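Local coordinates for 457aa long hypothetical protein (Pyrococcus horikoshii, PDB 2CSU), which is of unknown function but joins a Rossmann-type CoA-binding domain to two domains of the succinyl-CoA ligase superfamily in one chain, at residues A[378-383]-A[413-418]; A[406-411]-A[421-426]. All coordinates share one frame; numbering follows the deposited sequence.

In the fold
Interaction 2 packs on helix 417-424, whereas interaction 1 uses the turn from Tyr414 to Glu417, and their centres lie about 14 Å apart. Interaction 2 is the core contact: its three touching residues are all buried, between strand 406-411 and Leu423 of helix 417-424. Interaction 1 is partly buried, joining the loop after strand 371-377 to that turn, against the second subunit. Both are apolar across their segments, but aliphatic branches meet in the first and a methyl covers an aromatic face in the second. They meet at Val378 N and Met411 O, 2.6 Å apart, a probable backbone hydrogen bond.

Interaction 1 (A[378-383]-A[413-418]); sequences VPTFAG and GYVSEK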
loop_
_atom_site.group_PDB
_atom_site.type_symbol
_atom_site.label_atom_id
_atom_site.label_comp_id
_atom_site.label_asym_id
_atom_site.label_seq_id
_atom_site.Cartn_x
_atom_site.Cartn_y
_atom_site.Cartn_z
ATOM N N VAL A 378 10.723 10.584 7.368
ATOM C CA VAL A 378 12.115 10.875 7.053
ATOM C C VAL A 378 12.298 12.315 6.569
ATOM O O VAL A 378 11.765 12.742 5.552
ATOM C CB VAL A 378 12.592 9.884 5.992
ATOM C CG1 VAL A 378 14.008 10.253 5.538
ATOM C CG2 VAL A 378 12.613 8.486 6.575
ATOM N N PRO A 379 13.075 13.091 7.350
ATOM C CA PRO A 379 13.318 14.489 7.047
ATOM C C PRO A 379 14.360 14.639 5.944
ATOM O O PRO A 379 15.312 13.877 5.842
ATOM C CB PRO A 379 13.817 15.145 8.329
ATOM C CG PRO A 379 14.578 14.030 9.052
ATOM C CD PRO A 379 13.797 12.717 8.561
ATOM N N THR A 380 14.137 15.668 5.106
ATOM C CA THR A 380 15.091 15.966 4.045
ATOM C C THR A 380 15.734 17.340 4.259
ATOM O O THR A 380 16.250 17.979 3.350
ATOM C CB THR A 380 14.338 15.935 2.714
ATOM O OG1 THR A 380 13.300 16.917 2.748
ATOM C CG2 THR A 380 13.703 14.556 2.501
ATOM N N PHE A 381 15.646 17.803 5.524
ATOM C CA PHE A 381 16.208 19.106 5.864
ATOM C C PHE A 381 17.104 19.043 7.109
ATOM O O PHE A 381 17.250 18.011 7.750
ATOM C CB PHE A 381 15.049 20.080 6.097
ATOM C CG PHE A 381 14.132 19.554 7.168
ATOM C CD1 PHE A 381 14.409 19.828 8.502
ATOM C CD2 PHE A 381 12.979 18.865 6.821
ATOM C CE1 PHE A 381 13.524 19.419 9.488
ATOM C CE2 PHE A 381 12.095 18.459 7.818
ATOM C CZ PHE A 381 12.359 18.740 9.152
ATOM N N ALA A 382 17.685 20.181 7.479
ATOM C CA ALA A 382 18.555 20.275 8.649
ATOM C C ALA A 382 19.834 19.458 8.469
ATOM O O ALA A 382 20.544 19.176 9.434
ATOM C CB ALA A 382 17.809 19.818 9.904
ATOM N N GLY A 383 20.121 19.072 7.231
ATOM C CA GLY A 383 21.326 18.307 6.955
ATOM C C GLY A 383 21.382 16.913 7.559
ATOM O O GLY A 383 22.468 16.363 7.763
ATOM N N GLY A 413 7.452 6.615 0.846
ATOM C CA GLY A 413 7.730 6.572 -0.585
ATOM C C GLY A 413 9.220 6.361 -0.857
ATOM O O GLY A 413 9.885 5.532 -0.250
ATOM N N TYR A 414 9.736 7.122 -1.838
ATOM C CA TYR A 414 11.149 6.999 -2.171
ATOM C C TYR A 414 12.038 7.400 -0.992
ATOM O O TYR A 414 13.037 6.760 -0.692
ATOM C CB TYR A 414 11.434 7.899 -3.373
ATOM C CG TYR A 414 10.711 7.388 -4.569
ATOM C CD1 TYR A 414 10.774 6.036 -4.892
ATOM C CD2 TYR A 414 9.985 8.260 -5.379
ATOM C CE1 TYR A 414 10.112 5.557 -6.013
ATOM C CE2 TYR A 414 9.331 7.783 -6.506
ATOM C CZ TYR A 414 9.398 6.441 -6.826
ATOM O OH TYR A 414 8.747 5.958 -7.945
ATOM N N VAL A 415 11.717 8.530 -0.373
ATOM C CA VAL A 415 12.522 9.124 0.695
ATOM C C VAL A 415 12.862 8.153 1.828
ATOM O O VAL A 415 13.920 8.257 2.457
ATOM C CB VAL A 415 11.777 10.330 1.310
ATOM C CG1 VAL A 415 12.638 11.006 2.366
ATOM C CG2 VAL A 415 11.365 11.303 0.229
ATOM N N SER A 416 11.964 7.209 2.095
ATOM C CA SER A 416 12.165 6.259 3.185
ATOM C C SER A 416 12.705 4.875 2.808
ATOM O O SER A 416 12.943 4.042 3.673
ATOM C CB SER A 416 10.844 6.102 3.947
ATOM O OG SER A 416 9.871 5.446 3.153
ATOM N N GLU A 417 12.916 4.638 1.520
ATOM C CA GLU A 417 13.383 3.341 1.053
ATOM C C GLU A 417 14.673 2.816 1.668
ATOM O O GLU A 417 14.731 1.653 2.078
ATOM C CB GLU A 417 13.493 3.345 -0.477
ATOM C CG GLU A 417 12.136 3.256 -1.177
ATOM C CD GLU A 417 12.014 2.043 -2.090
ATOM O OE1 GLU A 417 12.490 0.947 -1.693
ATOM O OE2 GLU A 417 11.450 2.189 -3.200
ATOM N N LYS A 418 15.700 3.658 1.742
ATOM C CA LYS A 418 16.971 3.224 2.304
ATOM C C LYS A 418 16.859 2.907 3.789
ATOM O O LYS A 418 17.468 1.960 4.272
ATOM C CB LYS A 418 18.047 4.292 2.074
ATOM C CG LYS A 418 18.333 4.569 0.603
ATOM C CD LYS A 418 19.271 5.761 0.419
ATOM C CE LYS A 418 19.399 6.128 -1.058
ATOM N NZ LYS A 418 19.842 7.537 -1.265
#
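Val378 and Val415 meet through their CG1 methyls, 3.5 Å apart, where two loops leave the C-terminal ends of adjacent parallel strands, 371-377 and 406-411, in the mixed beta sheet of the Ligase-CoA domain, an alpha/beta fold. The two side chains run past one another in opposite senses, and one methyl of each meets the other. Both CG1 atoms lie opposite their own backbone nitrogens, with chi1 at 174° for Val378 and -177° for Val415, and this sets the two methyls facing each other. The CG1 of Val378 also lies 3.7 Å from the carbonyl oxygen of Val415, so the valine packs on main chain as well as side chain.

Thr380 crosses Val415 at about a right angle. Its methyl CG2 comes to 3.7 Å from Val415 CG1, which is therefore touched by two side chains of the 378-383 loop. The other branch of Val378, CG2, rests 4.0 Å from Ser416 CB. About 158 Å² is buried in all, and Val415 contributes most, 64 Å², because its CG1 meets both Val378 and Thr380.

Beyond this first shell, Leu386 packs against Val378. Tyr167 of the second subunit packs on both Thr380 and Val415, so the patch forms part of the interface between subunits; nearby, Lys171 of that subunit forms a salt bridge with Glu417 OE2.

What presents Val415 and Ser416 is a type I beta turn from Tyr414 to Glu417: these two residues occupy its central positions. The turn is closed by the backbone hydrogen bond from Glu417 N to Tyr414 O, 3.1 Å long.

Interaction 2 (A[406-411]-A[421-426]); sequences VLAMFM and ELLEKN
Within the beta-alpha-beta unit formed by strand 406-411, helix 417-424 and strand 430-431, Leu423 of the helix packs against Phe410 and Ala408 of the first strand. One methyl makes the whole contact. Leu423 CD1 stands 3.9 Å from the centroid of the Phe410 ring and only 8° off the ring normal, a CH-pi contact over the middle of the face. Leu423 CD1 lies 4.0 Å from Phe410 CZ and 4.2 Å from Phe410 CG at the opposite corner of the ring, as a methyl near the centre should. The same CD1 lies 4.0 Å from Ala408 CB, and so bridges two residues on the helix-facing side of the strand. Leu423 puts CG opposite its carbonyl carbon (chi1 -66°), and the extended chi2 then sets CD1 over the ring.

Around this methyl, Ile428 packs on Ala408 and Leu423, and Thr430 of the next strand on all three residues. Asn426 ND2 donates to Leu422 O, four residues back, at 2.8 Å, with the N-H...O angle at 153° and the acceptor near the plane of the amide. The arrangement is a helix packed through apolar side chains on the parallel strand that precedes it, as in the beta-alpha-beta crossover of alpha/beta folds.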
loop_
_atom_site.group_PDB
_atom_site.type_symbol
_atom_site.label_atom_id
_atom_site.label_comp_id
_atom_site.label_asym_id
_atom_site.label_seq_id
_atom_site.Cartn_x
_atom_site.Cartn_y
_atom_site.Cartn_z
ATOM N N VAL A 406 10.389 -5.064 18.483
ATOM C CA VAL A 406 10.484 -3.700 17.985
ATOM C C VAL A 406 9.920 -3.589 16.570
ATOM O O VAL A 406 10.305 -4.306 15.654
ATOM C CB VAL A 406 11.957 -3.296 17.996
ATOM C CG1 VAL A 406 12.112 -1.901 17.394
ATOM C CG2 VAL A 406 12.483 -3.288 19.418
ATOM N N LEU A 407 8.935 -2.687 16.421
ATOM C CA LEU A 407 8.347 -2.476 15.107
ATOM C C LEU A 407 8.622 -1.059 14.606
ATOM O O LEU A 407 8.740 -0.109 15.369
ATOM C CB LEU A 407 6.841 -2.702 15.222
ATOM C CG LEU A 407 6.507 -4.115 15.704
ATOM C CD1 LEU A 407 5.000 -4.369 15.774
ATOM C CD2 LEU A 407 7.087 -5.199 14.795
ATOM N N ALA A 408 8.767 -0.944 13.277
ATOM C CA ALA A 408 9.036 0.365 12.703
ATOM C C ALA A 408 7.975 0.760 11.679
ATOM O O ALA A 408 7.422 -0.059 10.956
ATOM C CB ALA A 408 10.417 0.327 12.045
HETATM N N MSE A 409 7.655 2.064 11.684
HETATM C CA MSE A 409 6.829 2.603 10.621
HETATM C C MSE A 409 7.450 3.873 10.053
HETATM O O MSE A 409 7.448 4.928 10.674
HETATM C CB MSE A 409 5.447 2.913 11.200
HETATM C CG MSE A 409 4.364 2.988 10.121
HETATM SE SE MSE A 409 3.618 4.620 10.018
HETATM C CE MSE A 409 4.029 4.972 8.303
ATOM N N PHE A 410 8.039 3.719 8.856
ATOM C CA PHE A 410 8.779 4.833 8.274
ATOM C C PHE A 410 8.074 5.417 7.049
ATOM O O PHE A 410 7.505 4.713 6.223
ATOM C CB PHE A 410 10.166 4.325 7.883
ATOM C CG PHE A 410 11.125 4.536 9.017
ATOM C CD1 PHE A 410 10.806 4.067 10.284
ATOM C CD2 PHE A 410 12.330 5.180 8.788
ATOM C CE1 PHE A 410 11.703 4.241 11.328
ATOM C CE2 PHE A 410 13.227 5.350 9.841
ATOM C CZ PHE A 410 12.918 4.880 11.112
HETATM N N MSE A 411 8.101 6.761 6.964
HETATM C CA MSE A 411 7.475 7.425 5.827
HETATM C C MSE A 411 8.406 8.471 5.209
HETATM O O MSE A 411 9.037 9.268 5.890
HETATM C CB MSE A 411 6.194 8.102 6.318
HETATM C CG MSE A 411 5.104 7.094 6.689
HETATM SE SE MSE A 411 3.639 7.892 7.362
HETATM C CE MSE A 411 3.172 8.826 5.896
ATOM N N GLU A 421 15.083 -0.581 4.047
ATOM C CA GLU A 421 15.998 -1.644 3.645
ATOM C C GLU A 421 16.960 -1.954 4.782
ATOM O O GLU A 421 17.186 -3.119 5.114
ATOM C CB GLU A 421 16.766 -1.239 2.373
ATOM C CG GLU A 421 15.952 -1.417 1.082
ATOM C CD GLU A 421 16.634 -0.864 -0.173
ATOM O OE1 GLU A 421 16.012 -0.926 -1.261
ATOM O OE2 GLU A 421 17.781 -0.374 -0.081
ATOM N N LEU A 422 17.496 -0.907 5.399
ATOM C CA LEU A 422 18.436 -1.061 6.504
ATOM C C LEU A 422 17.796 -1.673 7.748
ATOM O O LEU A 422 18.426 -2.468 8.447
ATOM C CB LEU A 422 19.059 0.293 6.850
ATOM C CG LEU A 422 20.081 0.321 7.994
ATOM C CD1 LEU A 422 21.279 -0.589 7.683
ATOM C CD2 LEU A 422 20.549 1.752 8.198
ATOM N N LEU A 423 16.558 -1.284 8.047
ATOM C CA LEU A 423 15.863 -1.848 9.203
ATOM C C LEU A 423 15.542 -3.316 8.912
ATOM O O LEU A 423 15.829 -4.201 9.725
ATOM C CB LEU A 423 14.567 -1.080 9.480
ATOM C CG LEU A 423 14.741 0.376 9.922
ATOM C CD1 LEU A 423 13.476 1.170 9.662
ATOM C CD2 LEU A 423 15.116 0.405 11.394
ATOM N N GLU A 424 14.950 -3.567 7.748
ATOM C CA GLU A 424 14.660 -4.962 7.437
ATOM C C GLU A 424 15.925 -5.825 7.443
ATOM O O GLU A 424 15.905 -7.011 7.747
ATOM C CB GLU A 424 13.997 -5.016 6.060
ATOM C CG GLU A 424 12.697 -4.210 6.014
ATOM C CD GLU A 424 11.558 -5.064 6.521
ATOM O OE1 GLU A 424 11.727 -6.271 6.620
ATOM O OE2 GLU A 424 10.498 -4.510 6.810
ATOM N N LYS A 425 17.051 -5.197 7.056
ATOM C CA LYS A 425 18.310 -5.932 7.010
ATOM C C LYS A 425 18.792 -6.321 8.411
ATOM O O LYS A 425 19.730 -7.089 8.591
ATOM C CB LYS A 425 19.356 -5.050 6.326
ATOM C CG LYS A 425 20.775 -5.601 6.479
ATOM C CD LYS A 425 21.840 -4.510 6.330
ATOM C CE LYS A 425 22.617 -4.620 5.013
ATOM N NZ LYS A 425 23.941 -4.016 5.172
ATOM N N ASN A 426 18.139 -5.727 9.426
ATOM C CA ASN A 426 18.521 -6.028 10.800
ATOM C C ASN A 426 17.398 -6.741 11.561
ATOM O O ASN A 426 17.352 -6.766 12.783
ATOM C CB ASN A 426 18.879 -4.713 11.499
ATOM C CG ASN A 426 20.283 -4.307 11.129
ATOM O OD1 ASN A 426 21.240 -4.526 11.868
ATOM N ND2 ASN A 426 20.399 -3.672 9.950
#